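Local coordinates for vacuolar protein sorting protein 36 (Saccharomyces cerevisiae, PDB 2CAY) that acts in the ESCRT-II complex in protein sorting to multivesicular bodies, its N-terminal PH (GLUE) domain probably binding membrane lipids and linking to ESCRT-I, at residues Asp31-Gln36 / Ser125-Arg130; Gly53-Thr58 / Ile62-Asp67. One frame throughout, in Å; residues are numbered along the deposited sequence.

Interaction 1. Residues Asp31-Gln36 / Ser125-Arg130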
ATOM      1  N   ASP A  31     -28.810 -11.222  -6.967  1.00 20.14           N
ATOM      2  CA  ASP A  31     -27.383 -11.199  -7.320  1.00 20.25           C
ATOM      3  C   ASP A  31     -26.964  -9.976  -8.150  1.00 18.77           C
ATOM      4  O   ASP A  31     -27.716  -9.484  -9.004  1.00 17.71           O
ATOM      5  CB  ASP A  31     -26.801 -12.518  -7.833  1.00 23.16           C
ATOM      6  CG  ASP A  31     -27.476 -13.044  -9.080  1.00 29.21           C
ATOM      7  OD1 ASP A  31     -28.368 -12.362  -9.662  1.00 34.75           O
ATOM      8  OD2 ASP A  31     -27.109 -14.189  -9.462  1.00 35.83           O
ATOM      9  N   ILE A  32     -25.777  -9.466  -7.836  1.00 15.66           N
ATOM     10  CA  ILE A  32     -25.255  -8.265  -8.489  1.00 15.57           C
ATOM     11  C   ILE A  32     -24.022  -8.629  -9.291  1.00 14.73           C
ATOM     12  O   ILE A  32     -23.876  -8.205 -10.429  1.00 15.36           O
ATOM     13  CB  ILE A  32     -24.934  -7.167  -7.455  1.00 15.10           C
ATOM     14  CG1 ILE A  32     -26.212  -6.728  -6.744  1.00 17.53           C
ATOM     15  CG2 ILE A  32     -24.202  -5.961  -8.114  1.00 14.93           C
ATOM     16  CD1 ILE A  32     -25.931  -5.821  -5.554  1.00 18.86           C
ATOM     17  N   PHE A  33     -23.122  -9.429  -8.718  1.00 13.45           N
ATOM     18  CA  PHE A  33     -21.909  -9.733  -9.447  1.00 13.82           C
ATOM     19  C   PHE A  33     -21.330 -11.059  -9.006  1.00 14.42           C
ATOM     20  O   PHE A  33     -21.556 -11.478  -7.880  1.00 14.13           O
ATOM     21  CB  PHE A  33     -20.866  -8.605  -9.274  1.00 14.79           C
ATOM     22  CG  PHE A  33     -19.942  -8.469 -10.443  1.00 16.19           C
ATOM     23  CD1 PHE A  33     -20.352  -7.770 -11.585  1.00 21.30           C
ATOM     24  CD2 PHE A  33     -18.683  -9.064 -10.438  1.00 17.53           C
ATOM     25  CE1 PHE A  33     -19.498  -7.666 -12.716  1.00 22.47           C
ATOM     26  CE2 PHE A  33     -17.829  -8.950 -11.556  1.00 19.71           C
ATOM     27  CZ  PHE A  33     -18.251  -8.252 -12.686  1.00 19.29           C
ATOM     28  N   ILE A  34     -20.598 -11.716  -9.890  1.00 13.88           N
ATOM     29  CA  ILE A  34     -19.956 -12.991  -9.547  1.00 15.83           C
ATOM     30  C   ILE A  34     -18.507 -13.018 -10.081  1.00 16.08           C
ATOM     31  O   ILE A  34     -18.226 -12.469 -11.160  1.00 16.44           O
ATOM     32  CB  ILE A  34     -20.753 -14.176 -10.144  1.00 16.45           C
ATOM     33  CG1 ILE A  34     -22.248 -14.089  -9.770  1.00 17.52           C
ATOM     34  CG2 ILE A  34     -20.126 -15.548  -9.729  1.00 17.93           C
ATOM     35  CD1 ILE A  34     -23.174 -14.967 -10.647  1.00 19.54           C
ATOM     36  N   ASP A  35     -17.588 -13.643  -9.346  1.00 15.72           N
ATOM     37  CA  ASP A  35     -16.246 -13.919  -9.889  1.00 16.24           C
ATOM     38  C   ASP A  35     -15.874 -15.345  -9.489  1.00 16.23           C
ATOM     39  O   ASP A  35     -16.499 -15.924  -8.610  1.00 16.49           O
ATOM     40  CB  ASP A  35     -15.232 -12.910  -9.346  1.00 16.47           C
ATOM     41  CG  ASP A  35     -14.082 -12.567 -10.346  1.00 19.66           C
ATOM     42  OD1 ASP A  35     -13.457 -11.513 -10.121  1.00 17.89           O
ATOM     43  OD2 ASP A  35     -13.755 -13.334 -11.304  1.00 21.40           O
ATOM     44  N   GLN A  36     -14.863 -15.884 -10.137  1.00 16.77           N
ATOM     45  CA  GLN A  36     -14.470 -17.295 -10.067  1.00 19.31           C
ATOM     46  C   GLN A  36     -13.066 -17.410  -9.481  1.00 18.55           C
ATOM     47  O   GLN A  36     -12.269 -16.441  -9.540  1.00 18.10           O
ATOM     48  CB  GLN A  36     -14.449 -17.909 -11.478  1.00 20.12           C
ATOM     49  CG  GLN A  36     -15.820 -18.165 -12.109  1.00 27.23           C
ATOM     50  CD  GLN A  36     -16.428 -16.918 -12.692  1.00 34.78           C
ATOM     51  OE1 GLN A  36     -15.709 -15.987 -13.101  1.00 37.63           O
ATOM     52  NE2 GLN A  36     -17.761 -16.878 -12.740  1.00 35.06           N
ATOM     53  N   SER A 125     -14.739  -5.850  -6.799  1.00  8.17           N
ATOM     54  CA  SER A 125     -14.460  -4.930  -5.702  1.00  8.98           C
ATOM     55  C   SER A 125     -15.237  -3.634  -5.871  1.00  9.71           C
ATOM     56  O   SER A 125     -15.781  -3.113  -4.914  1.00  9.88           O
ATOM     57  CB  SER A 125     -12.968  -4.644  -5.601  1.00  8.06           C
ATOM     58  OG  SER A 125     -12.273  -5.862  -5.366  1.00 10.61           O
ATOM     59  N   GLN A 126     -15.271  -3.111  -7.099  1.00 10.07           N
ATOM     60  CA  GLN A 126     -16.043  -1.883  -7.365  1.00 10.97           C
ATOM     61  C   GLN A 126     -17.545  -2.062  -7.053  1.00  9.25           C
ATOM     62  O   GLN A 126     -18.172  -1.192  -6.422  1.00 10.00           O
ATOM     63  CB  GLN A 126     -15.839  -1.454  -8.830  1.00 11.09           C
ATOM     64  CG  GLN A 126     -14.435  -0.798  -9.017  1.00 14.17           C
ATOM     65  CD  GLN A 126     -14.078  -0.513 -10.483  1.00 15.37           C
ATOM     66  OE1 GLN A 126     -14.619  -1.131 -11.404  1.00 22.59           O
ATOM     67  NE2 GLN A 126     -13.153   0.428 -10.695  1.00 20.24           N
ATOM     68  N   ALA A 127     -18.106  -3.186  -7.464  1.00  8.70           N
ATOM     69  CA  ALA A 127     -19.515  -3.481  -7.210  1.00  8.91           C
ATOM     70  C   ALA A 127     -19.752  -3.608  -5.669  1.00  9.08           C
ATOM     71  O   ALA A 127     -20.744  -3.133  -5.130  1.00  8.43           O
ATOM     72  CB  ALA A 127     -19.895  -4.776  -7.913  1.00  8.77           C
ATOM     73  N   THR A 128     -18.813  -4.239  -4.972  1.00  9.11           N
ATOM     74  CA  THR A 128     -18.930  -4.421  -3.511  1.00  9.69           C
ATOM     75  C   THR A 128     -18.868  -3.076  -2.777  1.00  9.96           C
ATOM     76  O   THR A 128     -19.659  -2.833  -1.864  1.00  9.96           O
ATOM     77  CB  THR A 128     -17.821  -5.379  -2.966  1.00  8.86           C
ATOM     78  OG1 THR A 128     -17.944  -6.667  -3.602  1.00 10.46           O
ATOM     79  CG2 THR A 128     -17.978  -5.554  -1.426  1.00 10.24           C
ATOM     80  N   GLU A 129     -17.943  -2.206  -3.188  1.00 11.62           N
ATOM     81  CA  GLU A 129     -17.871  -0.839  -2.643  1.00 14.35           C
ATOM     82  C   GLU A 129     -19.224  -0.111  -2.754  1.00 13.58           C
ATOM     83  O   GLU A 129     -19.673   0.548  -1.797  1.00 13.47           O
ATOM     84  CB  GLU A 129     -16.794  -0.020  -3.358  1.00 13.65           C
ATOM     85  CG  GLU A 129     -15.342  -0.366  -2.983  1.00 19.03           C
ATOM     86  CD  GLU A 129     -14.268   0.406  -3.817  1.00 21.81           C
ATOM     87  OE1 GLU A 129     -14.563   0.895  -4.951  1.00 31.26           O
ATOM     88  OE2 GLU A 129     -13.091   0.462  -3.350  1.00 31.50           O
ATOM     89  N   ARG A 130     -19.880  -0.262  -3.907  1.00 13.90           N
ATOM     90  CA  ARG A 130     -21.156   0.401  -4.171  1.00 16.05           C
ATOM     91  C   ARG A 130     -22.277  -0.195  -3.320  1.00 15.01           C
ATOM     92  O   ARG A 130     -23.062   0.564  -2.769  1.00 14.97           O
ATOM     93  CB  ARG A 130     -21.518   0.336  -5.660  1.00 15.33           C
ATOM     94  CG  ARG A 130     -22.793   1.106  -6.040  1.00 18.84           C
ATOM     95  CD  ARG A 130     -22.964   1.247  -7.559  1.00 21.10           C
ATOM     96  NE  ARG A 130     -21.992   2.211  -8.075  1.00 32.49           N
ATOM     97  CZ  ARG A 130     -22.283   3.401  -8.597  1.00 35.47           C
ATOM     98  NH1 ARG A 130     -23.548   3.795  -8.762  1.00 37.44           N
ATOM     99  NH2 ARG A 130     -21.289   4.188  -8.987  1.00 37.55           N
TER
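Ile-32, one of the two strand residues that touch Ala-127 of the helix, probably hydrogen-bonds through its backbone N to Leu-57 O of neighbouring strand 53-58. Phe-33 also bonds to Leu-57 through its backbone, and two residues facing one make a classic beta bulge. The effect of the bulge is seen in the side chains: Ile-32 and Phe-33 follow each other in the strand, yet both point toward the helix. Both reach the same methyl group, Ala-127 CB. Phe-33 CB is 4.2 Å from Ala-127 CB, and Ile-32 CG2 stands at 4.5 Å from it. The packing is light and wholly apolar. The Phe-33 side chain turns with CG anti to its own N (chi1 -151°), and the ring meets the methyl obliquely. That ring also touches Leu-123 and Phe-124, one turn earlier in the helix, while Ala-127 and Thr-128 also touch Leu-57. The helix backbone stays regular here, with Glu-129 N bonded to Ser-125 O at 2.9 Å. At the other end of the strand, Asp-35 OD2 accepts Gln-36 N at 3.0 Å. The N-H comes from the anti side, 25° out of the carboxylate plane, where the chain turns a corner into the second sheet. The C-terminal helix lying across one open end of a two-sheet beta barrel, here touching outer strand 31-35, is characteristic of the PH-domain fold.

Interaction 2. Residues Gly53-Thr58 / Ile62-Asp67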
ATOM      1  N   GLY A  53     -13.347 -21.185  -4.928  1.00 17.50           N
ATOM      2  CA  GLY A  53     -14.783 -21.047  -5.000  1.00 18.08           C
ATOM      3  C   GLY A  53     -15.189 -19.880  -5.879  1.00 17.78           C
ATOM      4  O   GLY A  53     -14.341 -19.058  -6.306  1.00 17.31           O
ATOM      5  N   ARG A  54     -16.470 -19.826  -6.191  1.00 17.40           N
ATOM      6  CA  ARG A  54     -17.036 -18.653  -6.833  1.00 17.80           C
ATOM      7  C   ARG A  54     -17.466 -17.695  -5.732  1.00 17.25           C
ATOM      8  O   ARG A  54     -17.884 -18.117  -4.632  1.00 16.24           O
ATOM      9  CB  ARG A  54     -18.245 -19.027  -7.698  1.00 18.50           C
ATOM     10  CG  ARG A  54     -17.859 -19.700  -8.993  1.00 24.65           C
ATOM     11  CD  ARG A  54     -19.060 -19.740  -9.919  1.00 32.31           C
ATOM     12  NE  ARG A  54     -20.070 -20.607  -9.333  1.00 40.12           N
ATOM     13  CZ  ARG A  54     -21.317 -20.731  -9.779  1.00 44.64           C
ATOM     14  NH1 ARG A  54     -21.736 -20.025 -10.838  1.00 45.20           N
ATOM     15  NH2 ARG A  54     -22.142 -21.564  -9.150  1.00 45.30           N
ATOM     16  N   ILE A  55     -17.347 -16.403  -6.013  1.00 15.54           N
ATOM     17  CA  ILE A  55     -17.756 -15.403  -5.060  1.00 15.70           C
ATOM     18  C   ILE A  55     -18.943 -14.653  -5.663  1.00 15.76           C
ATOM     19  O   ILE A  55     -18.908 -14.289  -6.847  1.00 15.97           O
ATOM     20  CB  ILE A  55     -16.538 -14.477  -4.623  1.00 16.27           C
ATOM     21  CG1 ILE A  55     -16.819 -13.758  -3.299  1.00 16.37           C
ATOM     22  CG2 ILE A  55     -16.154 -13.479  -5.718  1.00 15.64           C
ATOM     23  CD1 ILE A  55     -16.670 -14.672  -2.056  1.00 21.21           C
ATOM     24  N   PHE A  56     -20.009 -14.491  -4.876  1.00 15.69           N
ATOM     25  CA  PHE A  56     -21.231 -13.796  -5.317  1.00 15.96           C
ATOM     26  C   PHE A  56     -21.425 -12.572  -4.452  1.00 14.63           C
ATOM     27  O   PHE A  56     -21.357 -12.664  -3.210  1.00 15.39           O
ATOM     28  CB  PHE A  56     -22.501 -14.654  -5.103  1.00 17.40           C
ATOM     29  CG  PHE A  56     -22.645 -15.825  -6.020  1.00 18.74           C
ATOM     30  CD1 PHE A  56     -21.747 -16.892  -5.972  1.00 22.26           C
ATOM     31  CD2 PHE A  56     -23.707 -15.890  -6.908  1.00 23.19           C
ATOM     32  CE1 PHE A  56     -21.900 -18.013  -6.827  1.00 24.24           C
ATOM     33  CE2 PHE A  56     -23.869 -17.001  -7.767  1.00 24.35           C
ATOM     34  CZ  PHE A  56     -22.969 -18.056  -7.718  1.00 22.41           C
ATOM     35  N   LEU A  57     -21.715 -11.445  -5.076  1.00 13.20           N
ATOM     36  CA  LEU A  57     -22.173 -10.285  -4.361  1.00 12.32           C
ATOM     37  C   LEU A  57     -23.680 -10.180  -4.577  1.00 13.48           C
ATOM     38  O   LEU A  57     -24.162 -10.205  -5.738  1.00 12.34           O
ATOM     39  CB  LEU A  57     -21.487  -9.003  -4.880  1.00 11.76           C
ATOM     40  CG  LEU A  57     -22.037  -7.686  -4.282  1.00 10.33           C
ATOM     41  CD1 LEU A  57     -21.489  -7.529  -2.844  1.00  9.74           C
ATOM     42  CD2 LEU A  57     -21.523  -6.525  -5.157  1.00  9.24           C
ATOM     43  N   THR A  58     -24.416 -10.035  -3.478  1.00 12.69           N
ATOM     44  CA  THR A  58     -25.836  -9.749  -3.561  1.00 15.12           C
ATOM     45  C   THR A  58     -26.082  -8.405  -2.925  1.00 15.19           C
ATOM     46  O   THR A  58     -25.181  -7.788  -2.315  1.00 14.97           O
ATOM     47  CB  THR A  58     -26.743 -10.836  -2.868  1.00 15.30           C
ATOM     48  OG1 THR A  58     -26.701 -10.652  -1.452  1.00 16.73           O
ATOM     49  CG2 THR A  58     -26.357 -12.279  -3.225  1.00 16.83           C
ATOM     50  N   ILE A  62     -22.074 -11.060   0.867  1.00 12.38           N
ATOM     51  CA  ILE A  62     -21.041 -11.667   0.043  1.00 12.79           C
ATOM     52  C   ILE A  62     -21.082 -13.156   0.335  1.00 13.32           C
ATOM     53  O   ILE A  62     -21.078 -13.575   1.509  1.00 13.45           O
ATOM     54  CB  ILE A  62     -19.619 -11.086   0.365  1.00 12.48           C
ATOM     55  CG1 ILE A  62     -19.521  -9.627  -0.102  1.00 13.16           C
ATOM     56  CG2 ILE A  62     -18.535 -11.965  -0.283  1.00 14.10           C
ATOM     57  CD1 ILE A  62     -18.446  -8.740   0.695  1.00 13.93           C
ATOM     58  N   ILE A  63     -21.116 -13.962  -0.714  1.00 13.08           N
ATOM     59  CA  ILE A  63     -21.288 -15.391  -0.573  1.00 13.37           C
ATOM     60  C   ILE A  63     -20.186 -16.149  -1.259  1.00 13.09           C
ATOM     61  O   ILE A  63     -19.899 -15.928  -2.422  1.00 13.32           O
ATOM     62  CB  ILE A  63     -22.654 -15.838  -1.141  1.00 13.34           C
ATOM     63  CG1 ILE A  63     -23.820 -15.212  -0.331  1.00 14.65           C
ATOM     64  CG2 ILE A  63     -22.735 -17.405  -1.218  1.00 12.94           C
ATOM     65  CD1 ILE A  63     -25.180 -15.344  -1.051  1.00 15.05           C
ATOM     66  N   TYR A  64     -19.550 -17.052  -0.529  1.00 12.04           N
ATOM     67  CA  TYR A  64     -18.535 -17.933  -1.105  1.00 12.81           C
ATOM     68  C   TYR A  64     -19.132 -19.308  -1.377  1.00 14.37           C
ATOM     69  O   TYR A  64     -19.612 -19.959  -0.435  1.00 13.51           O
ATOM     70  CB  TYR A  64     -17.327 -18.025  -0.155  1.00 12.95           C
ATOM     71  CG  TYR A  64     -16.335 -19.109  -0.506  1.00 13.66           C
ATOM     72  CD1 TYR A  64     -15.241 -18.853  -1.365  1.00 14.38           C
ATOM     73  CD2 TYR A  64     -16.492 -20.403   0.003  1.00 16.00           C
ATOM     74  CE1 TYR A  64     -14.352 -19.862  -1.699  1.00 15.94           C
ATOM     75  CE2 TYR A  64     -15.603 -21.417  -0.329  1.00 15.21           C
ATOM     76  CZ  TYR A  64     -14.542 -21.131  -1.176  1.00 15.75           C
ATOM     77  OH  TYR A  64     -13.673 -22.133  -1.497  1.00 15.10           O
ATOM     78  N   ILE A  65     -19.080 -19.744  -2.644  1.00 15.41           N
ATOM     79  CA  ILE A  65     -19.565 -21.090  -3.047  1.00 16.86           C
ATOM     80  C   ILE A  65     -18.373 -21.996  -3.356  1.00 16.88           C
ATOM     81  O   ILE A  65     -17.684 -21.821  -4.385  1.00 16.39           O
ATOM     82  CB  ILE A  65     -20.532 -21.046  -4.284  1.00 16.96           C
ATOM     83  CG1 ILE A  65     -21.724 -20.105  -4.047  1.00 18.60           C
ATOM     84  CG2 ILE A  65     -20.983 -22.469  -4.670  1.00 17.64           C
ATOM     85  CD1 ILE A  65     -22.573 -20.416  -2.786  1.00 22.92           C
ATOM     86  N   ASP A  66     -18.119 -22.951  -2.463  1.00 16.57           N
ATOM     87  CA  ASP A  66     -16.992 -23.861  -2.615  1.00 18.91           C
ATOM     88  C   ASP A  66     -17.049 -24.680  -3.909  1.00 20.37           C
ATOM     89  O   ASP A  66     -18.091 -25.247  -4.235  1.00 21.21           O
ATOM     90  CB  ASP A  66     -16.883 -24.776  -1.383  1.00 18.92           C
ATOM     91  CG  ASP A  66     -15.547 -25.471  -1.311  1.00 21.39           C
ATOM     92  OD1 ASP A  66     -14.495 -24.768  -1.254  1.00 20.83           O
ATOM     93  OD2 ASP A  66     -15.547 -26.726  -1.356  1.00 22.20           O
ATOM     94  N   ASP A  67     -15.949 -24.739  -4.661  1.00 21.93           N
ATOM     95  CA  ASP A  67     -15.954 -25.486  -5.915  1.00 24.48           C
ATOM     96  C   ASP A  67     -16.123 -26.990  -5.652  1.00 25.40           C
ATOM     97  O   ASP A  67     -16.921 -27.635  -6.322  1.00 26.06           O
ATOM     98  CB  ASP A  67     -14.686 -25.250  -6.734  1.00 25.41           C
ATOM     99  CG  ASP A  67     -14.722 -23.934  -7.539  1.00 29.18           C
ATOM    100  OD1 ASP A  67     -15.775 -23.237  -7.610  1.00 32.07           O
ATOM    101  OD2 ASP A  67     -13.671 -23.607  -8.130  1.00 33.54           O
TER
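Phe-56 lays the CE1 side of its ring obliquely against Ile-65 CG1, 3.5 Å away. The two belong to an antiparallel beta hairpin, strands 53-58 and 61-66, in one sheet of the PH fold. CG of Phe-56 stands beside its own N (chi1 -71°), and the ring is carried along the sheet to Ile-65. Its CZ sits 3.7 Å over the centre of the Arg-54 guanidinium, and Arg-54 NH2 lies at the ring edge, in its plane. Ile-63 and Ile-65 share this face. Ile-55, Leu-57, Ile-62 and Tyr-64 occupy the other, where Leu-57 and Ile-55 reach the C-terminal helix. There Ile-55 CD1 packs on Ile-62 CG2 at 3.7 Å and comes to the edge of the Tyr-64 ring. Tyr-64 CE1 lies 3.5 Å from Gly-53 CA, where any side chain carbon on the glycine would clash. Tyr-64 OH donates to the anti lone pair of Asp-66 OD1 at 2.8 Å. With an alanine here, Asp-66 OD1 would probably lose its hydroxyl donor and a gap would open beside Gly-53. Four backbone bonds join the strands. Phe-56 and Ile-63 exchange two of them. The Arg-54 pair is uneven. Ile-65 N meets Arg-54 O at 2.8 Å with an N-H...O angle of 175°. Arg-54 N reaches Ile-65 O at 3.0 Å with an N-H...O angle of 142°.

In the fold
Interactions 1 and 2 share one sheet, since strand 31-35 runs beside strand 53-58. Interaction 2 is buried and holds two neighbouring strands together by backbone bonds and side chains on both faces. Interaction 1 is a surface contact between residues far apart in the chain. It sets an outer strand against the helix by a few apolar atoms. Their centres are 10 Å apart, and Leu-57 belongs to both settings: it pairs with Ile-62 in the hairpin, and its CD2 lies 3.5 Å from Ala-127 C. Asp-35 O also receives Ile-55 N at 2.8 Å, a probable hydrogen bond. Strand 53-58 thus touches strand 31-35 and the helix as well as its hairpin partner.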